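Local coordinates for protein agmatinase (Burkholderia thailandensis, PDB 4DZ4) that probably hydrolyses agmatine to putrescine and urea at a centre of two manganese ions, as a member of the arginase family, at residues D12-R17 and A30-F35; R38-D43 and V98-D103; A117-A122 and L145-A150; G154-L159 and L191-A196. One frame throughout, in Å; residues are numbered along the deposited sequence.

Interaction 1: D12-R17 and A30-F35; sequences DGAIRR and AGVLSF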
loop_
_atom_site.group_PDB
_atom_site.type_symbol
_atom_site.label_atom_id
_atom_site.label_comp_id
_atom_site.label_asym_id
_atom_site.label_seq_id
_atom_site.Cartn_x
_atom_site.Cartn_y
_atom_site.Cartn_z
ATOM N N ASP B 12 6.923 -10.577 -27.093
ATOM C CA ASP B 12 5.773 -11.500 -27.123
ATOM C C ASP B 12 6.163 -12.887 -27.612
ATOM O O ASP B 12 5.407 -13.545 -28.309
ATOM C CB ASP B 12 4.625 -10.910 -27.966
ATOM C CG ASP B 12 4.054 -9.666 -27.343
ATOM O OD1 ASP B 12 3.829 -9.700 -26.124
ATOM O OD2 ASP B 12 3.806 -8.686 -28.075
ATOM N N GLY B 13 7.348 -13.329 -27.214
ATOM C CA GLY B 13 7.826 -14.674 -27.560
ATOM C C GLY B 13 6.889 -15.807 -27.144
ATOM O O GLY B 13 6.786 -16.786 -27.866
ATOM N N ALA B 14 6.186 -15.655 -26.012
ATOM C CA ALA B 14 5.275 -16.675 -25.499
ATOM C C ALA B 14 4.178 -17.076 -26.496
ATOM O O ALA B 14 3.639 -18.194 -26.437
ATOM C CB ALA B 14 4.656 -16.187 -24.183
ATOM N N ILE B 15 3.846 -16.174 -27.416
ATOM C CA ILE B 15 2.777 -16.414 -28.372
ATOM C C ILE B 15 3.277 -16.452 -29.823
ATOM O O ILE B 15 2.506 -16.763 -30.719
ATOM C CB ILE B 15 1.589 -15.403 -28.209
ATOM C CG1 ILE B 15 2.012 -13.941 -28.507
ATOM C CG2 ILE B 15 0.945 -15.587 -26.817
ATOM C CD1 ILE B 15 0.859 -12.939 -28.689
ATOM N N ARG B 16 4.552 -16.117 -30.035
ATOM C CA ARG B 16 5.128 -15.982 -31.379
ATOM C C ARG B 16 6.171 -17.059 -31.723
ATOM O O ARG B 16 6.329 -17.432 -32.903
ATOM C CB ARG B 16 5.765 -14.595 -31.568
ATOM C CG ARG B 16 4.792 -13.415 -31.529
ATOM C CD ARG B 16 5.566 -12.095 -31.578
ATOM N NE ARG B 16 6.167 -11.873 -32.893
ATOM C CZ ARG B 16 7.150 -11.005 -33.164
ATOM N NH1 ARG B 16 7.687 -10.257 -32.201
ATOM N NH2 ARG B 16 7.592 -10.869 -34.418
ATOM N N ARG B 17 6.915 -17.547 -30.736
ATOM C CA ARG B 17 7.963 -18.548 -31.029
ATOM C C ARG B 17 7.402 -19.841 -31.628
ATOM O O ARG B 17 6.529 -20.483 -31.059
ATOM C CB ARG B 17 8.788 -18.888 -29.775
ATOM C CG ARG B 17 9.963 -17.961 -29.518
ATOM C CD ARG B 17 10.911 -18.547 -28.470
ATOM N NE ARG B 17 10.096 -18.972 -27.356
ATOM C CZ ARG B 17 9.766 -18.219 -26.320
ATOM N NH1 ARG B 17 10.221 -16.969 -26.187
ATOM N NH2 ARG B 17 8.951 -18.729 -25.416
ATOM N N ALA B 30 7.021 -5.235 -20.527
ATOM C CA ALA B 30 5.912 -5.472 -21.457
ATOM C C ALA B 30 5.930 -6.932 -21.899
ATOM O O ALA B 30 6.678 -7.754 -21.345
ATOM C CB ALA B 30 6.014 -4.523 -22.653
ATOM N N GLY B 31 5.125 -7.257 -22.903
ATOM C CA GLY B 31 5.155 -8.602 -23.473
ATOM C C GLY B 31 4.276 -9.613 -22.758
ATOM O O GLY B 31 3.971 -9.459 -21.574
ATOM N N VAL B 32 3.881 -10.680 -23.462
ATOM C CA VAL B 32 2.958 -11.675 -22.855
ATOM C C VAL B 32 3.602 -12.302 -21.613
ATOM O O VAL B 32 4.768 -12.687 -21.627
ATOM C CB VAL B 32 2.522 -12.748 -23.854
ATOM C CG1 VAL B 32 1.707 -13.831 -23.140
ATOM C CG2 VAL B 32 1.704 -12.131 -24.983
ATOM N N LEU B 33 2.834 -12.335 -20.516
ATOM C CA LEU B 33 3.367 -12.715 -19.204
ATOM C C LEU B 33 3.144 -14.208 -18.872
ATOM O O LEU B 33 2.547 -14.548 -17.843
ATOM C CB LEU B 33 2.723 -11.834 -18.106
ATOM C CG LEU B 33 2.927 -10.315 -18.236
ATOM C CD1 LEU B 33 2.025 -9.544 -17.263
ATOM C CD2 LEU B 33 4.404 -9.913 -18.063
ATOM N N SER B 34 3.654 -15.111 -19.714
ATOM C CA SER B 34 3.715 -16.530 -19.313
ATOM C C SER B 34 4.928 -16.727 -18.401
ATOM O O SER B 34 5.775 -15.834 -18.285
ATOM C CB SER B 34 3.866 -17.419 -20.547
ATOM O OG SER B 34 5.098 -17.079 -21.163
ATOM N N PHE B 35 5.016 -17.870 -17.729
ATOM C CA PHE B 35 6.120 -18.057 -16.816
ATOM C C PHE B 35 7.459 -18.085 -17.550
ATOM O O PHE B 35 7.671 -18.909 -18.427
ATOM C CB PHE B 35 5.990 -19.314 -15.942
ATOM C CG PHE B 35 7.116 -19.428 -14.959
ATOM C CD1 PHE B 35 7.102 -18.662 -13.779
ATOM C CD2 PHE B 35 8.238 -20.213 -15.254
ATOM C CE1 PHE B 35 8.182 -18.720 -12.903
ATOM C CE2 PHE B 35 9.317 -20.282 -14.381
ATOM C CZ PHE B 35 9.296 -19.528 -13.204
HETATM O O HOH W 1 6.157 -13.227 -24.218
#
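Asp12 turns its CG away from the carbonyl carbon, beside its own backbone N (chi1 -65°), and this sets CG on the side of Gly31 and Val32, where OD1 reaches them. Val32 points its side chain at segment 12-17, and with CG1 anti to the backbone N that methyl meets Ala14 while CG2 meets Ile15. OD1 of Asp12 accepts the backbone N-H of Val32 at 2.8 Å. The donor lies nearly on the axis of the C-O bond, but the N-H is bent, at 130°. The same OD1 lies 3.2 Å from Gly31 CA. Gly31 has a positive phi at which a CB would press on the preceding carbonyl O, so glycine suits the place. OD2, the other oxygen, has partners in the second subunit: a salt bridge to Arg42 and the backbone N of Asp103 there.

The rest of the contact is largely apolar: Val32 spreads its two methyls over Ala14, whose CB is 3.9 Å from CG1, and Ile15, whose CD1 is 3.9 Å from CG2; the Ile15 and Val32 side chains cross at about a right angle. The small Ala14 lets the loop come close, its CB lying 3.2 Å from Ser34 OG, a hydroxyl bonded to the carbonyl of Arg38. One water spans the backbones, accepting from Ala14 N and donating to Val32 O, each at 3.0 Å.

Ile15 and Val32 also pack on Tyr40 of the second subunit. This is a short N-terminal helical turn clasped to the loop that leads into edge strand 39-40, at a subunit interface of the six-chain assembly.

Interaction 2: R38-D43 and V98-D103; sequences RNYTRD and VIDYGD. With EDO (1,2-ethanediol), chain Z.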
loop_
_atom_site.group_PDB
_atom_site.type_symbol
_atom_site.label_atom_id
_atom_site.label_comp_id
_atom_site.label_asym_id
_atom_site.label_seq_id
_atom_site.Cartn_x
_atom_site.Cartn_y
_atom_site.Cartn_z
ATOM N N ARG B 38 7.855 -18.544 -21.447
ATOM C CA ARG B 38 7.775 -19.796 -22.177
ATOM C C ARG B 38 6.504 -19.898 -23.040
ATOM O O ARG B 38 5.484 -19.223 -22.788
ATOM C CB ARG B 38 7.933 -21.004 -21.226
ATOM C CG ARG B 38 9.292 -21.105 -20.527
ATOM C CD ARG B 38 10.456 -20.487 -21.328
ATOM N NE ARG B 38 10.681 -21.135 -22.598
ATOM C CZ ARG B 38 11.360 -20.591 -23.612
ATOM N NH1 ARG B 38 11.490 -21.285 -24.707
ATOM N NH2 ARG B 38 11.862 -19.349 -23.547
ATOM N N ASN B 39 6.573 -20.710 -24.096
ATOM C CA ASN B 39 5.420 -20.805 -24.997
ATOM C C ASN B 39 4.146 -21.159 -24.241
ATOM O O ASN B 39 4.125 -22.133 -23.485
ATOM C CB ASN B 39 5.624 -21.896 -26.038
ATOM C CG ASN B 39 6.740 -21.579 -27.012
ATOM O OD1 ASN B 39 7.469 -20.609 -26.864
ATOM N ND2 ASN B 39 6.864 -22.412 -28.040
ATOM N N TYR B 40 3.089 -20.379 -24.467
ATOM C CA TYR B 40 1.740 -20.778 -24.050
ATOM C C TYR B 40 1.179 -21.818 -25.003
ATOM O O TYR B 40 0.926 -21.527 -26.186
ATOM C CB TYR B 40 0.800 -19.571 -24.088
ATOM C CG TYR B 40 0.656 -18.783 -22.803
ATOM C CD1 TYR B 40 0.554 -19.416 -21.547
ATOM C CD2 TYR B 40 0.546 -17.391 -22.852
ATOM C CE1 TYR B 40 0.402 -18.662 -20.386
ATOM C CE2 TYR B 40 0.348 -16.632 -21.690
ATOM C CZ TYR B 40 0.275 -17.272 -20.481
ATOM O OH TYR B 40 0.086 -16.518 -19.353
ATOM N N THR B 41 0.944 -23.015 -24.497
ATOM C CA THR B 41 0.413 -24.107 -25.342
ATOM C C THR B 41 -0.076 -25.257 -24.482
ATOM O O THR B 41 0.423 -25.446 -23.381
ATOM C CB THR B 41 1.461 -24.649 -26.348
ATOM O OG1 THR B 41 0.846 -25.607 -27.229
ATOM C CG2 THR B 41 2.669 -25.311 -25.612
ATOM N N ARG B 42 -1.023 -26.019 -25.027
ATOM C CA ARG B 42 -1.515 -27.268 -24.422
ATOM C C ARG B 42 -0.945 -28.508 -25.173
ATOM O O ARG B 42 -1.243 -29.644 -24.787
ATOM C CB ARG B 42 -3.052 -27.304 -24.421
ATOM C CG ARG B 42 -3.743 -26.144 -23.648
ATOM C CD ARG B 42 -3.787 -26.485 -22.182
ATOM N NE ARG B 42 -4.345 -25.478 -21.274
ATOM C CZ ARG B 42 -5.565 -25.570 -20.744
ATOM N NH1 ARG B 42 -6.371 -26.587 -21.077
ATOM N NH2 ARG B 42 -5.980 -24.664 -19.872
ATOM N N ASP B 43 -0.119 -28.273 -26.196
ATOM C CA ASP B 43 0.550 -29.345 -26.950
ATOM C C ASP B 43 1.795 -29.822 -26.221
ATOM O O ASP B 43 2.723 -29.058 -26.001
ATOM C CB ASP B 43 0.925 -28.859 -28.352
ATOM C CG ASP B 43 -0.295 -28.555 -29.198
ATOM O OD1 ASP B 43 -1.346 -29.194 -28.979
ATOM O OD2 ASP B 43 -0.214 -27.670 -30.085
ATOM N N VAL B 98 10.451 -26.252 -22.182
ATOM C CA VAL B 98 9.555 -25.850 -21.086
ATOM C C VAL B 98 8.433 -25.020 -21.669
ATOM O O VAL B 98 8.705 -24.076 -22.422
ATOM C CB VAL B 98 10.307 -25.007 -20.040
ATOM C CG1 VAL B 98 9.395 -24.661 -18.845
ATOM C CG2 VAL B 98 11.543 -25.734 -19.543
ATOM N N ILE B 99 7.186 -25.353 -21.324
ATOM C CA ILE B 99 6.036 -24.572 -21.771
ATOM C C ILE B 99 5.229 -24.097 -20.565
ATOM O O ILE B 99 5.392 -24.620 -19.441
ATOM C CB ILE B 99 5.116 -25.366 -22.718
ATOM C CG1 ILE B 99 4.451 -26.541 -21.935
ATOM C CG2 ILE B 99 5.935 -25.811 -23.932
ATOM C CD1 ILE B 99 3.273 -27.252 -22.599
ATOM N N ASP B 100 4.388 -23.095 -20.807
ATOM C CA ASP B 100 3.372 -22.693 -19.823
ATOM C C ASP B 100 2.014 -23.165 -20.391
ATOM O O ASP B 100 1.534 -22.690 -21.422
ATOM C CB ASP B 100 3.443 -21.171 -19.582
ATOM C CG ASP B 100 2.577 -20.711 -18.410
ATOM O OD1 ASP B 100 1.576 -21.389 -18.123
ATOM O OD2 ASP B 100 2.897 -19.659 -17.809
ATOM N N TYR B 101 1.420 -24.112 -19.681
ATOM C CA TYR B 101 0.173 -24.782 -20.034
ATOM C C TYR B 101 -1.022 -23.862 -19.765
ATOM O O TYR B 101 -2.133 -24.113 -20.239
ATOM C CB TYR B 101 0.090 -26.028 -19.138
ATOM C CG TYR B 101 -1.132 -26.958 -19.282
ATOM C CD1 TYR B 101 -1.054 -28.148 -19.976
ATOM C CD2 TYR B 101 -2.344 -26.637 -18.658
ATOM C CE1 TYR B 101 -2.172 -28.999 -20.070
ATOM C CE2 TYR B 101 -3.463 -27.452 -18.767
ATOM C CZ TYR B 101 -3.372 -28.632 -19.453
ATOM O OH TYR B 101 -4.516 -29.438 -19.541
ATOM N N GLY B 102 -0.799 -22.797 -19.006
ATOM C CA GLY B 102 -1.919 -22.058 -18.421
ATOM C C GLY B 102 -2.327 -22.692 -17.089
ATOM O O GLY B 102 -1.487 -23.187 -16.327
ATOM N N ASP B 103 -3.627 -22.721 -16.812
ATOM C CA ASP B 103 -4.088 -23.173 -15.497
ATOM C C ASP B 103 -5.039 -24.364 -15.511
ATOM O O ASP B 103 -5.712 -24.644 -16.512
ATOM C CB ASP B 103 -4.792 -22.009 -14.771
ATOM C CG ASP B 103 -3.869 -20.832 -14.507
ATOM O OD1 ASP B 103 -2.669 -21.043 -14.185
ATOM O OD2 ASP B 103 -4.324 -19.673 -14.635
HETATM C C1 EDO Z . -4.304 -24.797 -28.138
HETATM O O1 EDO Z . -5.020 -25.995 -27.801
HETATM C C2 EDO Z . -3.163 -24.638 -27.145
HETATM O O2 EDO Z . -2.279 -25.742 -27.393
HETATM O O HOH W 2 11.924 -24.165 -23.581
HETATM O O HOH W 3 8.631 -22.724 -24.619
#
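In the parallel sheet of the arginase α/β fold, strand 39-40 is outermost on one side within the chain, and here it pairs with strand 98-103. Asn39 O accepts Asp100 N at 2.9 Å, and Asp100 O accepts Thr41 N at 3.1 Å, so the backbone N and O of Asp100 both bond segment 38-43.

Tyr40 and Asp100 share one face of the sheet and lie side by side, with Tyr40 CE1 3.6 Å from Asp100 CG. Of the carboxylate, OD1 takes Gly102 N in an Asx turn, and OD2 meets Arg74 and the N-H of Phe35. The branched Thr41 sets its CG2 3.6 Å from Ile99 CD1, while its OG1 accepts Asp43 N in an ST turn.

Arg42 suits its place with an apolar aliphatic shaft and a charged end, the latter salt-bridged to Asp12 of the second subunit. Its backbone N donates to O2 of a bound 1,2-ethanediol (2.7 Å), probably from the crystallisation liquor. Bent at chi2 (-83°), which places CD, the chain lies over Tyr101 with the planes of guanidinium and ring 8° apart. NE donates to Tyr101 O at 2.8 Å, and CD makes a CH-pi contact 3.5 Å from the ring centroid, 10° off the normal.

Interaction 3: A117-A122 and L145-A150; sequences AIVEHA and LLIAHA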
loop_
_atom_site.group_PDB
_atom_site.type_symbol
_atom_site.label_atom_id
_atom_site.label_comp_id
_atom_site.label_asym_id
_atom_site.label_seq_id
_atom_site.Cartn_x
_atom_site.Cartn_y
_atom_site.Cartn_z
ATOM N N ALA B 117 -10.447 -32.781 -10.231
ATOM C CA ALA B 117 -10.019 -31.886 -11.326
ATOM C C ALA B 117 -8.488 -31.783 -11.341
ATOM O O ALA B 117 -7.880 -31.884 -12.405
ATOM C CB ALA B 117 -10.657 -30.480 -11.217
ATOM N N ILE B 118 -7.890 -31.617 -10.169
ATOM C CA ILE B 118 -6.448 -31.499 -10.055
ATOM C C ILE B 118 -5.744 -32.839 -10.398
ATOM O O ILE B 118 -4.749 -32.847 -11.157
ATOM C CB ILE B 118 -6.000 -30.958 -8.686
ATOM C CG1 ILE B 118 -6.621 -29.569 -8.434
ATOM C CG2 ILE B 118 -4.452 -30.932 -8.602
ATOM C CD1 ILE B 118 -6.497 -29.099 -6.994
ATOM N N VAL B 119 -6.270 -33.950 -9.892
ATOM C CA VAL B 119 -5.720 -35.285 -10.272
ATOM C C VAL B 119 -5.739 -35.432 -11.796
ATOM O O VAL B 119 -4.742 -35.863 -12.392
ATOM C CB VAL B 119 -6.465 -36.451 -9.580
ATOM C CG1 VAL B 119 -5.919 -37.816 -10.041
ATOM C CG2 VAL B 119 -6.359 -36.320 -8.065
ATOM N N GLU B 120 -6.841 -35.059 -12.448
ATOM C CA GLU B 120 -6.959 -35.288 -13.898
ATOM C C GLU B 120 -6.047 -34.351 -14.710
ATOM O O GLU B 120 -5.514 -34.721 -15.742
ATOM C CB GLU B 120 -8.419 -35.116 -14.323
ATOM C CG GLU B 120 -8.667 -35.178 -15.817
ATOM C CD GLU B 120 -8.320 -36.525 -16.452
ATOM O OE1 GLU B 120 -8.131 -37.561 -15.766
ATOM O OE2 GLU B 120 -8.219 -36.542 -17.692
ATOM N N HIS B 121 -5.874 -33.124 -14.220
ATOM C CA HIS B 121 -4.938 -32.179 -14.815
ATOM C C HIS B 121 -3.550 -32.787 -14.810
ATOM O O HIS B 121 -2.863 -32.813 -15.843
ATOM C CB HIS B 121 -5.026 -30.872 -13.995
ATOM C CG HIS B 121 -3.984 -29.831 -14.337
ATOM N ND1 HIS B 121 -4.076 -29.031 -15.424
ATOM C CD2 HIS B 121 -2.838 -29.417 -13.631
ATOM C CE1 HIS B 121 -3.016 -28.187 -15.436
ATOM N NE2 HIS B 121 -2.264 -28.431 -14.343
ATOM N N ALA B 122 -3.139 -33.309 -13.663
ATOM C CA ALA B 122 -1.794 -33.888 -13.527
ATOM C C ALA B 122 -1.709 -35.187 -14.342
ATOM O O ALA B 122 -0.729 -35.430 -15.037
ATOM C CB ALA B 122 -1.464 -34.145 -12.061
ATOM N N LEU B 145 -1.859 -33.616 -6.478
ATOM C CA LEU B 145 -0.691 -33.718 -7.353
ATOM C C LEU B 145 0.113 -34.963 -7.002
ATOM O O LEU B 145 0.550 -35.686 -7.908
ATOM C CB LEU B 145 0.188 -32.455 -7.260
ATOM C CG LEU B 145 -0.419 -31.168 -7.867
ATOM C CD1 LEU B 145 0.527 -29.989 -7.642
ATOM C CD2 LEU B 145 -0.735 -31.314 -9.367
ATOM N N LEU B 146 0.285 -35.233 -5.711
ATOM C CA LEU B 146 0.989 -36.437 -5.276
ATOM C C LEU B 146 0.242 -37.717 -5.684
ATOM O O LEU B 146 0.854 -38.714 -6.040
ATOM C CB LEU B 146 1.220 -36.423 -3.764
ATOM C CG LEU B 146 2.303 -35.459 -3.279
ATOM C CD1 LEU B 146 2.203 -35.363 -1.765
ATOM C CD2 LEU B 146 3.718 -35.884 -3.729
ATOM N N ILE B 147 -1.082 -37.693 -5.603
ATOM C CA ILE B 147 -1.883 -38.851 -6.043
ATOM C C ILE B 147 -1.527 -39.200 -7.484
ATOM O O ILE B 147 -1.227 -40.358 -7.798
ATOM C CB ILE B 147 -3.406 -38.588 -5.895
ATOM C CG1 ILE B 147 -3.769 -38.547 -4.402
ATOM C CG2 ILE B 147 -4.240 -39.636 -6.644
ATOM C CD1 ILE B 147 -5.156 -38.013 -4.120
ATOM N N ALA B 148 -1.539 -38.188 -8.355
ATOM C CA ALA B 148 -1.303 -38.408 -9.773
ATOM C C ALA B 148 0.156 -38.823 -10.004
ATOM O O ALA B 148 0.437 -39.709 -10.823
ATOM C CB ALA B 148 -1.636 -37.134 -10.546
ATOM N N HIS B 149 1.077 -38.216 -9.255
ATOM C CA HIS B 149 2.499 -38.600 -9.354
ATOM C C HIS B 149 2.793 -40.020 -8.918
ATOM O O HIS B 149 3.585 -40.706 -9.551
ATOM C CB HIS B 149 3.393 -37.594 -8.635
ATOM C CG HIS B 149 3.677 -36.353 -9.459
ATOM N ND1 HIS B 149 2.775 -35.360 -9.604
ATOM C CD2 HIS B 149 4.794 -35.987 -10.215
ATOM C CE1 HIS B 149 3.296 -34.398 -10.407
ATOM N NE2 HIS B 149 4.528 -34.791 -10.786
ATOM N N ALA B 150 2.157 -40.478 -7.846
ATOM C CA ALA B 150 2.303 -41.869 -7.410
ATOM C C ALA B 150 1.769 -42.852 -8.447
ATOM O O ALA B 150 2.293 -43.961 -8.544
ATOM C CB ALA B 150 1.625 -42.090 -6.061
#
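Val119 and Ala148 mark the closest backbone approach, CA to CA 5.4 Å, between two helices of the arginase α/β fold. Helices 114-126 and 142-153 stand on one side of the parallel sheet, with strand 131-136 running between them in sequence, and their short segments cross at -40° with axes 8.2 Å apart.

The side-chain contact is apolar. At its middle two alanine methyls meet, Ala122 CB and Ala148 CB at 3.4 Å, tighter than usual for carbons. Alanine suits both positions because its single methyl lets the helices draw together here. Ala148 CB also rests against the carbonyl O of Val119. Toward the sheet, Leu145 sends CD2 across to Ile118 CG2 (3.8 Å) and Ala122 CB (4.0 Å). Leu145 has CG anti to the carbonyl carbon (chi1 -70°), and its length carries CD2 to both partners. On the other flank, the beta-branched Val119 and Ile147 touch through their CG2 methyls at 4.2 Å, a looser meeting between partly exposed residues. Ala122 and Leu145 also pack on strand 131-136, through Met132 and Thr134, so the same side chains join helix to helix and helix to sheet. Leu145 lies about 8 Å, side chain to side chain, from the manganese ligand His139.

The polar bond of His149 stays within its own helix, while His121 NE2 bonds Ser52 OG. The His149 and Tyr242 rings pack edge-to-face. Leu145 O accepts twice from His149, from the backbone N and from ND1, the latter at 2.8 Å and lying 48° out of the carbonyl plane while the oxygen stays close to the imidazole plane.

Interaction 4: G154-L159 and L191-A196; sequences GKPLSL and LIDPKA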
loop_
_atom_site.group_PDB
_atom_site.type_symbol
_atom_site.label_atom_id
_atom_site.label_comp_id
_atom_site.label_asym_id
_atom_site.label_seq_id
_atom_site.Cartn_x
_atom_site.Cartn_y
_atom_site.Cartn_z
ATOM N N GLY B 154 5.096 -44.557 -8.941
ATOM C CA GLY B 154 4.980 -45.542 -7.874
ATOM C C GLY B 154 4.893 -44.884 -6.512
ATOM O O GLY B 154 5.037 -43.657 -6.367
ATOM N N LYS B 155 4.630 -45.699 -5.504
ATOM C CA LYS B 155 4.599 -45.201 -4.138
ATOM C C LYS B 155 5.309 -46.182 -3.210
ATOM O O LYS B 155 5.394 -47.360 -3.536
ATOM C CB LYS B 155 3.158 -44.920 -3.685
ATOM C CG LYS B 155 2.200 -46.089 -3.739
ATOM C CD LYS B 155 0.873 -45.633 -3.151
ATOM C CE LYS B 155 -0.281 -46.386 -3.750
ATOM N NZ LYS B 155 -0.283 -47.799 -3.285
ATOM N N PRO B 156 5.838 -45.697 -2.068
ATOM C CA PRO B 156 5.780 -44.301 -1.600
ATOM C C PRO B 156 6.886 -43.393 -2.171
ATOM O O PRO B 156 7.994 -43.865 -2.459
ATOM C CB PRO B 156 5.932 -44.439 -0.086
ATOM C CG PRO B 156 6.802 -45.659 0.088
ATOM C CD PRO B 156 6.473 -46.593 -1.072
ATOM N N LEU B 157 6.573 -42.114 -2.348
ATOM C CA LEU B 157 7.531 -41.128 -2.840
ATOM C C LEU B 157 8.259 -40.468 -1.682
ATOM O O LEU B 157 7.745 -40.439 -0.569
ATOM C CB LEU B 157 6.799 -40.040 -3.641
ATOM C CG LEU B 157 6.022 -40.566 -4.849
ATOM C CD1 LEU B 157 5.089 -39.492 -5.398
ATOM C CD2 LEU B 157 6.988 -41.061 -5.912
ATOM N N SER B 158 9.447 -39.940 -1.951
ATOM C CA SER B 158 10.120 -39.069 -0.992
ATOM C C SER B 158 9.597 -37.657 -1.163
ATOM O O SER B 158 9.518 -37.144 -2.298
ATOM C CB SER B 158 11.629 -39.093 -1.225
ATOM O OG SER B 158 12.171 -40.258 -0.652
ATOM N N LEU B 159 9.206 -37.031 -0.052
ATOM C CA LEU B 159 8.788 -35.630 -0.109
ATOM C C LEU B 159 9.891 -34.731 0.436
ATOM O O LEU B 159 10.457 -34.993 1.514
ATOM C CB LEU B 159 7.498 -35.402 0.672
ATOM C CG LEU B 159 6.828 -34.035 0.448
ATOM C CD1 LEU B 159 6.208 -33.958 -0.948
ATOM C CD2 LEU B 159 5.764 -33.808 1.523
ATOM N N LEU B 191 1.284 -42.455 0.194
ATOM C CA LEU B 191 1.822 -41.721 -0.956
ATOM C C LEU B 191 3.256 -41.320 -0.738
ATOM O O LEU B 191 4.022 -41.217 -1.700
ATOM C CB LEU B 191 1.000 -40.457 -1.272
ATOM C CG LEU B 191 -0.439 -40.710 -1.723
ATOM C CD1 LEU B 191 -1.134 -39.388 -1.982
ATOM C CD2 LEU B 191 -0.470 -41.587 -2.973
ATOM N N ILE B 192 3.601 -41.032 0.509
ATOM C CA ILE B 192 4.953 -40.595 0.841
ATOM C C ILE B 192 5.533 -41.410 1.982
ATOM O O ILE B 192 4.801 -41.877 2.843
ATOM C CB ILE B 192 5.032 -39.091 1.163
ATOM C CG1 ILE B 192 4.209 -38.751 2.407
ATOM C CG2 ILE B 192 4.634 -38.252 -0.057
ATOM C CD1 ILE B 192 4.077 -37.255 2.664
ATOM N N ASP B 193 6.854 -41.583 1.963
ATOM C CA ASP B 193 7.537 -42.404 2.947
ATOM C C ASP B 193 8.141 -41.464 3.969
ATOM O O ASP B 193 9.110 -40.756 3.648
ATOM C CB ASP B 193 8.651 -43.192 2.259
ATOM C CG ASP B 193 9.495 -44.008 3.234
ATOM O OD1 ASP B 193 9.325 -43.918 4.460
ATOM O OD2 ASP B 193 10.349 -44.774 2.762
ATOM N N PRO B 194 7.614 -41.481 5.209
ATOM C CA PRO B 194 8.097 -40.463 6.164
ATOM C C PRO B 194 9.576 -40.555 6.489
ATOM O O PRO B 194 10.234 -39.512 6.566
ATOM C CB PRO B 194 7.246 -40.697 7.422
ATOM C CG PRO B 194 6.046 -41.461 6.939
ATOM C CD PRO B 194 6.539 -42.314 5.794
ATOM N N LYS B 195 10.106 -41.781 6.648
ATOM C CA LYS B 195 11.528 -41.958 6.954
ATOM C C LYS B 195 12.473 -41.426 5.851
ATOM O O LYS B 195 13.615 -41.047 6.143
ATOM C CB LYS B 195 11.833 -43.435 7.281
ATOM N N ALA B 196 11.989 -41.379 4.603
ATOM C CA ALA B 196 12.755 -40.882 3.456
ATOM C C ALA B 196 12.217 -39.543 2.971
ATOM O O ALA B 196 12.446 -39.145 1.821
ATOM C CB ALA B 196 12.770 -41.925 2.318
#
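Leu157 bonds its backbone to both neighbours of Ile192, giving N to Leu191 O at 2.8 Å, almost straight at 177°, and taking Asp193 N on its own O at 2.9 Å, a single bridge between the segments. The approach is close enough that Ile192 CA comes within 3.1 Å of Leu157 O.

Pro156 sets a compact apolar ring against Ile192 C and Asp193, and the cis peptide bond before it turns the chain there. The ring lies beside Asp193, the two side chains pointing the same way, with CG 3.8 Å from Asp193 CB. Deeper in, Leu159 CD2 meets Ile192 CD1 at 4.0 Å, the two chains set at a slant. Ile192 holds CG1 between its backbone N and carbonyl carbon (chi1 63°); with CG2 then anti to the carbonyl carbon, that methyl lies against Leu159 CB.

These residues form the entry to strand 158-162 of the parallel arginase-fold sheet, joined to the loop that leads from helix 182-188 into the neighbouring strand 198-202. Strand 240-246 lies on the other side of strand 158-162, and Leu159 reaches its Tyr242 and Thr244. The Leu159 side chain is about 9 Å from a bound manganese ion, so Leu159 lies near the metal centre without being a ligand.

Ser158 is buried and its hydroxyl is satisfied across the contact: OG donates to Ala196 O at 2.7 Å, tilted 34° from the carbonyl plane. A serine fits because its short arm reaches that oxygen directly, and Ala196, with only a methyl, lets it approach, CB lying 3.5 Å from OG.

Interactions 1 and 3 are buried, interaction 1 partly by the second subunit; 2 and 4 are partly buried, with some exposed residues. Interactions 1 and 2 both touch the second subunit and combine hydrogen bonds, bound waters and apolar packing, with salt bridges running to the neighbour; they meet where Phe35 N bonds Asp100 OD2 and Arg17 bonds Asn39. Interaction 3, a helix pair with apolar side-chain chemistry, touches interaction 2 through Tyr101 against His121, and interaction 4 through Leu191 on Ile147 and Ala150. Interactions 2 and 4 reach the same parallel sheet, centres about 29 Å apart: one pairs strands at its edge, the other bonds a loop to a strand.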